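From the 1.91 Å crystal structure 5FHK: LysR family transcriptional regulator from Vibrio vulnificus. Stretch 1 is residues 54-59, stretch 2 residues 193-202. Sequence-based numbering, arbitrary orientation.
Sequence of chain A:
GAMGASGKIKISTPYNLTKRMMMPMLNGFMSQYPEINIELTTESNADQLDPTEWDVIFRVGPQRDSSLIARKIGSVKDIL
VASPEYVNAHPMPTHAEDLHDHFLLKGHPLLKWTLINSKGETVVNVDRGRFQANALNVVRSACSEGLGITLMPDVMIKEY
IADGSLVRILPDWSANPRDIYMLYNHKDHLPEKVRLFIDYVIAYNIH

Stretch 1 (54-59) WDVIFR
Stretch 2, residues 193-202: KVRLFIDYVI

Stretch 1 enters as loop at W54 and D55 and becomes a strand from V56 to R59. Stretch 2 is helical throughout, with phi/psi near -64/-41. Strand and helix run in roughly the same N-to-C direction, at 32°, and their axes approach to 11.0 Å. The register is set at the start of both: the CA atoms of D55 and V194 are 6.6 Å apart. No hydrogen bond joins the stretches. Side-chain packing holds them together and buries 270 Å² in total.

The strand is extended, with phi/psi of -142/145 at V56, -130/122 at I57, -102/128 at F58 and -142/156 at R59. Its alternation turns V56 and F58 toward the helix, while I57 and R59 stay out of reach. D55, at -76/-48, also points toward the helix.

K193 does not touch stretch 1. K193 O accepts the backbone hydrogen bond from F197 N at 3.1 Å, the first of six i to i+4 bonds within the stretch.

V194 (chi1 t) points toward the strand. V194 CG2 lies 3.6 Å from D55 CG, a van der Waals contact between a methyl and a carboxylate carbon. D55 has chi1 m, and its OD2 is hydrogen-bonded elsewhere in the structure. V194 CG1 is 4.3 Å from V56 CG2, a looser apolar contact.

R195 and L196 are out of reach of the strand. R195 NH1 instead forms a salt bridge with D199 OD2 at 3.4 Å, one turn along the helix.

F197 (chi1 t, chi2 72°) points toward the strand and meets both strand side chains that face the helix, V56 and F58. V56 (chi1 t) places CG2 3.9 Å from F197 CD2. F58 (chi1 m, chi2 80°) brings CZ to 3.8 Å from F197 CE2. Each ring presents its edge to the other, so this contact is not a face-to-face stack. V56 CG2 also lies at the edge of the F197 ring.

I198 (chi1 m, chi2 t) has its CA-to-CB bond sideways, but the end of the side chain comes nearer. I198 CG1 is 4.1 Å from V56 CG2. That methyl therefore contacts V194, F197 and I198.

D199 and Y200 make no contact with stretch 1. V201 (chi1 t), one turn after F197, points toward the strand. V201 CG1 is 4.2 Å from F58 CE2, at the edge of that ring. I202 is out of reach; I202 N donates to I198 O at 3.1 Å.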

ATOM      1  N   TRP A  54     -14.108  17.202   3.138  1.00 32.15           N
ATOM      2  CA  TRP A  54     -13.808  16.381   1.975  1.00 29.93           C
ATOM      3  C   TRP A  54     -14.756  16.734   0.837  1.00 31.32           C
ATOM      4  O   TRP A  54     -15.937  17.026   1.053  1.00 31.56           O
ATOM      5  CB  TRP A  54     -13.898  14.881   2.322  1.00 29.92           C
ATOM      6  CG  TRP A  54     -12.923  14.470   3.391  1.00 31.58           C
ATOM      7  CD1 TRP A  54     -13.161  14.398   4.739  1.00 32.83           C
ATOM      8  CD2 TRP A  54     -11.545  14.116   3.209  1.00 31.68           C
ATOM      9  NE1 TRP A  54     -12.026  14.003   5.398  1.00 33.67           N
ATOM     10  CE2 TRP A  54     -11.015  13.835   4.487  1.00 33.74           C
ATOM     11  CE3 TRP A  54     -10.708  14.007   2.085  1.00 25.57           C
ATOM     12  CZ2 TRP A  54      -9.687  13.443   4.678  1.00 27.36           C
ATOM     13  CZ3 TRP A  54      -9.398  13.625   2.275  1.00 30.04           C
ATOM     14  CH2 TRP A  54      -8.896  13.351   3.565  1.00 31.64           C
ATOM     15  N   ASP A  55     -14.222  16.739  -0.380  1.00 30.54           N
ATOM     16  CA  ASP A  55     -15.080  16.927  -1.538  1.00 32.15           C
ATOM     17  C   ASP A  55     -15.866  15.653  -1.839  1.00 28.77           C
ATOM     18  O   ASP A  55     -17.084  15.694  -2.034  1.00 27.16           O
ATOM     19  CB  ASP A  55     -14.228  17.378  -2.726  1.00 32.37           C
ATOM     20  CG  ASP A  55     -13.685  18.802  -2.536  1.00 33.55           C
ATOM     21  OD1 ASP A  55     -14.501  19.691  -2.238  1.00 34.31           O
ATOM     22  OD2 ASP A  55     -12.455  19.041  -2.673  1.00 32.60           O
ATOM     23  N   VAL A  56     -15.190  14.506  -1.879  1.00 28.37           N
ATOM     24  CA  VAL A  56     -15.838  13.227  -2.143  1.00 25.43           C
ATOM     25  C   VAL A  56     -15.182  12.172  -1.274  1.00 26.07           C
ATOM     26  O   VAL A  56     -13.972  12.192  -1.039  1.00 24.57           O
ATOM     27  CB  VAL A  56     -15.761  12.775  -3.625  1.00 22.65           C
ATOM     28  CG1 VAL A  56     -16.677  11.594  -3.858  1.00 22.36           C
ATOM     29  CG2 VAL A  56     -16.104  13.897  -4.555  1.00 24.33           C
ATOM     30  N   ILE A  57     -15.988  11.225  -0.815  1.00 28.38           N
ATOM     31  CA  ILE A  57     -15.515  10.170   0.065  1.00 28.22           C
ATOM     32  C   ILE A  57     -15.996   8.854  -0.528  1.00 27.46           C
ATOM     33  O   ILE A  57     -17.195   8.695  -0.803  1.00 30.31           O
ATOM     34  CB  ILE A  57     -16.001  10.368   1.520  1.00 26.33           C
ATOM     35  CG1 ILE A  57     -15.165  11.465   2.193  1.00 26.84           C
ATOM     36  CG2 ILE A  57     -15.840   9.082   2.345  1.00 26.89           C
ATOM     37  CD1 ILE A  57     -15.618  11.871   3.640  1.00 28.66           C
ATOM     38  N   PHE A  58     -15.049   7.963  -0.818  1.00 24.95           N
ATOM     39  CA  PHE A  58     -15.322   6.570  -1.155  1.00 22.88           C
ATOM     40  C   PHE A  58     -15.025   5.711   0.060  1.00 23.36           C
ATOM     41  O   PHE A  58     -13.943   5.802   0.646  1.00 23.38           O
ATOM     42  CB  PHE A  58     -14.479   6.100  -2.344  1.00 21.98           C
ATOM     43  CG  PHE A  58     -14.660   6.951  -3.564  1.00 21.29           C
ATOM     44  CD1 PHE A  58     -14.001   8.161  -3.685  1.00 25.21           C
ATOM     45  CD2 PHE A  58     -15.515   6.562  -4.576  1.00 21.38           C
ATOM     46  CE1 PHE A  58     -14.178   8.964  -4.809  1.00 19.60           C
ATOM     47  CE2 PHE A  58     -15.691   7.366  -5.700  1.00 19.16           C
ATOM     48  CZ  PHE A  58     -15.011   8.556  -5.799  1.00 19.10           C
ATOM     49  N   ARG A  59     -15.981   4.881   0.439  1.00 24.10           N
ATOM     50  CA  ARG A  59     -15.835   4.132   1.669  1.00 29.71           C
ATOM     51  C   ARG A  59     -16.408   2.746   1.474  1.00 29.99           C
ATOM     52  O   ARG A  59     -17.242   2.515   0.595  1.00 31.70           O
ATOM     53  CB  ARG A  59     -16.537   4.831   2.837  1.00 33.81           C
ATOM     54  CG  ARG A  59     -18.042   4.722   2.789  1.00 39.36           C
ATOM     55  CD  ARG A  59     -18.668   5.252   4.075  1.00 47.27           C
ATOM     56  NE  ARG A  59     -17.953   4.779   5.261  1.00 51.76           N
ATOM     57  CZ  ARG A  59     -18.364   3.788   6.050  1.00 54.78           C
ATOM     58  NH1 ARG A  59     -19.498   3.156   5.793  1.00 57.78           N
ATOM     59  NH2 ARG A  59     -17.642   3.431   7.103  1.00 53.12           N
ATOM     60  N   LYS A 193     -15.524  21.769 -10.480  1.00 28.75           N
ATOM     61  CA  LYS A 193     -14.512  20.721 -10.577  1.00 29.40           C
ATOM     62  C   LYS A 193     -14.953  19.470  -9.824  1.00 27.76           C
ATOM     63  O   LYS A 193     -14.800  18.349 -10.321  1.00 27.89           O
ATOM     64  CB  LYS A 193     -13.167  21.244 -10.069  1.00 32.95           C
ATOM     65  CG  LYS A 193     -12.538  22.226 -11.027  1.00 38.72           C
ATOM     66  CD  LYS A 193     -11.102  22.585 -10.644  1.00 42.15           C
ATOM     67  CE  LYS A 193     -11.053  23.395  -9.352  1.00 41.81           C
ATOM     68  NZ  LYS A 193     -10.792  24.856  -9.639  1.00 42.31           N
ATOM     69  N   VAL A 194     -15.575  19.644  -8.661  1.00 25.12           N
ATOM     70  CA  VAL A 194     -16.082  18.499  -7.915  1.00 24.96           C
ATOM     71  C   VAL A 194     -17.264  17.873  -8.637  1.00 25.67           C
ATOM     72  O   VAL A 194     -17.387  16.646  -8.731  1.00 20.71           O
ATOM     73  CB  VAL A 194     -16.438  18.938  -6.489  1.00 27.07           C
ATOM     74  CG1 VAL A 194     -17.228  17.844  -5.760  1.00 25.16           C
ATOM     75  CG2 VAL A 194     -15.168  19.294  -5.765  1.00 31.21           C
ATOM     76  N   ARG A 195     -18.140  18.708  -9.177  1.00 27.62           N
ATOM     77  CA  ARG A 195     -19.278  18.219  -9.935  1.00 26.56           C
ATOM     78  C   ARG A 195     -18.834  17.445 -11.169  1.00 26.00           C
ATOM     79  O   ARG A 195     -19.400  16.395 -11.495  1.00 21.95           O
ATOM     80  CB  ARG A 195     -20.152  19.421 -10.300  1.00 31.70           C
ATOM     81  CG  ARG A 195     -21.084  19.228 -11.459  1.00 37.74           C
ATOM     82  CD  ARG A 195     -21.741  20.567 -11.861  1.00 43.36           C
ATOM     83  NE  ARG A 195     -21.100  21.168 -13.025  1.00 44.98           N
ATOM     84  CZ  ARG A 195     -20.912  20.536 -14.181  1.00 41.48           C
ATOM     85  NH1 ARG A 195     -21.302  19.273 -14.340  1.00 37.37           N
ATOM     86  NH2 ARG A 195     -20.330  21.170 -15.180  1.00 41.38           N
ATOM     87  N   LEU A 196     -17.811  17.938 -11.869  1.00 24.42           N
ATOM     88  CA  LEU A 196     -17.347  17.216 -13.043  1.00 25.28           C
ATOM     89  C   LEU A 196     -16.809  15.854 -12.644  1.00 22.38           C
ATOM     90  O   LEU A 196     -17.021  14.855 -13.349  1.00 21.29           O
ATOM     91  CB  LEU A 196     -16.301  18.044 -13.778  1.00 27.13           C
ATOM     92  CG  LEU A 196     -17.008  19.018 -14.726  1.00 30.25           C
ATOM     93  CD1 LEU A 196     -16.030  19.968 -15.366  1.00 29.84           C
ATOM     94  CD2 LEU A 196     -17.770  18.252 -15.812  1.00 31.65           C
ATOM     95  N   PHE A 197     -16.166  15.782 -11.481  1.00 21.88           N
ATOM     96  CA  PHE A 197     -15.609  14.517 -11.031  1.00 23.79           C
ATOM     97  C   PHE A 197     -16.720  13.518 -10.760  1.00 22.07           C
ATOM     98  O   PHE A 197     -16.687  12.387 -11.251  1.00 20.81           O
ATOM     99  CB  PHE A 197     -14.752  14.742  -9.784  1.00 21.98           C
ATOM    100  CG  PHE A 197     -14.209  13.492  -9.206  1.00 23.59           C
ATOM    101  CD1 PHE A 197     -13.200  12.803  -9.845  1.00 24.40           C
ATOM    102  CD2 PHE A 197     -14.726  12.976  -8.030  1.00 22.16           C
ATOM    103  CE1 PHE A 197     -12.713  11.625  -9.298  1.00 25.34           C
ATOM    104  CE2 PHE A 197     -14.253  11.820  -7.499  1.00 21.85           C
ATOM    105  CZ  PHE A 197     -13.247  11.142  -8.115  1.00 25.43           C
ATOM    106  N   ILE A 198     -17.757  13.959 -10.052  1.00 23.78           N
ATOM    107  CA  ILE A 198     -18.831  13.060  -9.653  1.00 23.18           C
ATOM    108  C   ILE A 198     -19.561  12.513 -10.870  1.00 22.75           C
ATOM    109  O   ILE A 198     -20.002  11.359 -10.879  1.00 23.75           O
ATOM    110  CB  ILE A 198     -19.790  13.798  -8.704  1.00 26.04           C
ATOM    111  CG1 ILE A 198     -19.177  13.864  -7.301  1.00 28.73           C
ATOM    112  CG2 ILE A 198     -21.136  13.136  -8.685  1.00 27.18           C
ATOM    113  CD1 ILE A 198     -19.702  15.024  -6.454  1.00 31.04           C
ATOM    114  N   ASP A 199     -19.752  13.347 -11.893  1.00 22.92           N
ATOM    115  CA  ASP A 199     -20.411  12.864 -13.097  1.00 26.65           C
ATOM    116  C   ASP A 199     -19.527  11.880 -13.845  1.00 25.41           C
ATOM    117  O   ASP A 199     -20.029  10.912 -14.423  1.00 26.34           O
ATOM    118  CB  ASP A 199     -20.784  14.037 -14.010  1.00 28.85           C
ATOM    119  CG  ASP A 199     -22.000  14.816 -13.504  1.00 33.21           C
ATOM    120  OD1 ASP A 199     -22.781  14.281 -12.663  1.00 34.91           O
ATOM    121  OD2 ASP A 199     -22.176  15.971 -13.962  1.00 33.97           O
ATOM    122  N   TYR A 200     -18.215  12.134 -13.889  1.00 22.56           N
ATOM    123  CA  TYR A 200     -17.314  11.160 -14.499  1.00 20.51           C
ATOM    124  C   TYR A 200     -17.480   9.795 -13.842  1.00 22.26           C
ATOM    125  O   TYR A 200     -17.632   8.778 -14.530  1.00 22.02           O
ATOM    126  CB  TYR A 200     -15.863  11.630 -14.404  1.00 18.69           C
ATOM    127  CG  TYR A 200     -14.917  10.742 -15.192  1.00 21.60           C
ATOM    128  CD1 TYR A 200     -14.696  10.950 -16.562  1.00 21.40           C
ATOM    129  CD2 TYR A 200     -14.274   9.680 -14.581  1.00 17.51           C
ATOM    130  CE1 TYR A 200     -13.834  10.123 -17.281  1.00 19.37           C
ATOM    131  CE2 TYR A 200     -13.419   8.879 -15.278  1.00 18.95           C
ATOM    132  CZ  TYR A 200     -13.201   9.095 -16.621  1.00 18.70           C
ATOM    133  OH  TYR A 200     -12.343   8.250 -17.257  1.00 18.96           O
ATOM    134  N   VAL A 201     -17.503   9.771 -12.501  1.00 19.12           N
ATOM    135  CA  VAL A 201     -17.614   8.521 -11.748  1.00 18.94           C
ATOM    136  C   VAL A 201     -18.912   7.814 -12.097  1.00 22.30           C
ATOM    137  O   VAL A 201     -18.918   6.622 -12.418  1.00 21.01           O
ATOM    138  CB  VAL A 201     -17.508   8.788 -10.230  1.00 18.81           C
ATOM    139  CG1 VAL A 201     -17.702   7.502  -9.422  1.00 23.61           C
ATOM    140  CG2 VAL A 201     -16.167   9.393  -9.872  1.00 18.48           C
ATOM    141  N   ILE A 202     -20.028   8.547 -12.087  1.00 22.47           N
ATOM    142  CA  ILE A 202     -21.295   7.900 -12.407  1.00 26.65           C
ATOM    143  C   ILE A 202     -21.289   7.406 -13.848  1.00 28.93           C
ATOM    144  O   ILE A 202     -21.675   6.267 -14.131  1.00 30.40           O
ATOM    145  CB  ILE A 202     -22.477   8.838 -12.123  1.00 27.50           C
ATOM    146  CG1 ILE A 202     -22.581   9.093 -10.614  1.00 26.10           C
ATOM    147  CG2 ILE A 202     -23.759   8.215 -12.628  1.00 33.05           C
ATOM    148  CD1 ILE A 202     -23.346  10.387 -10.258  1.00 26.28           C
TER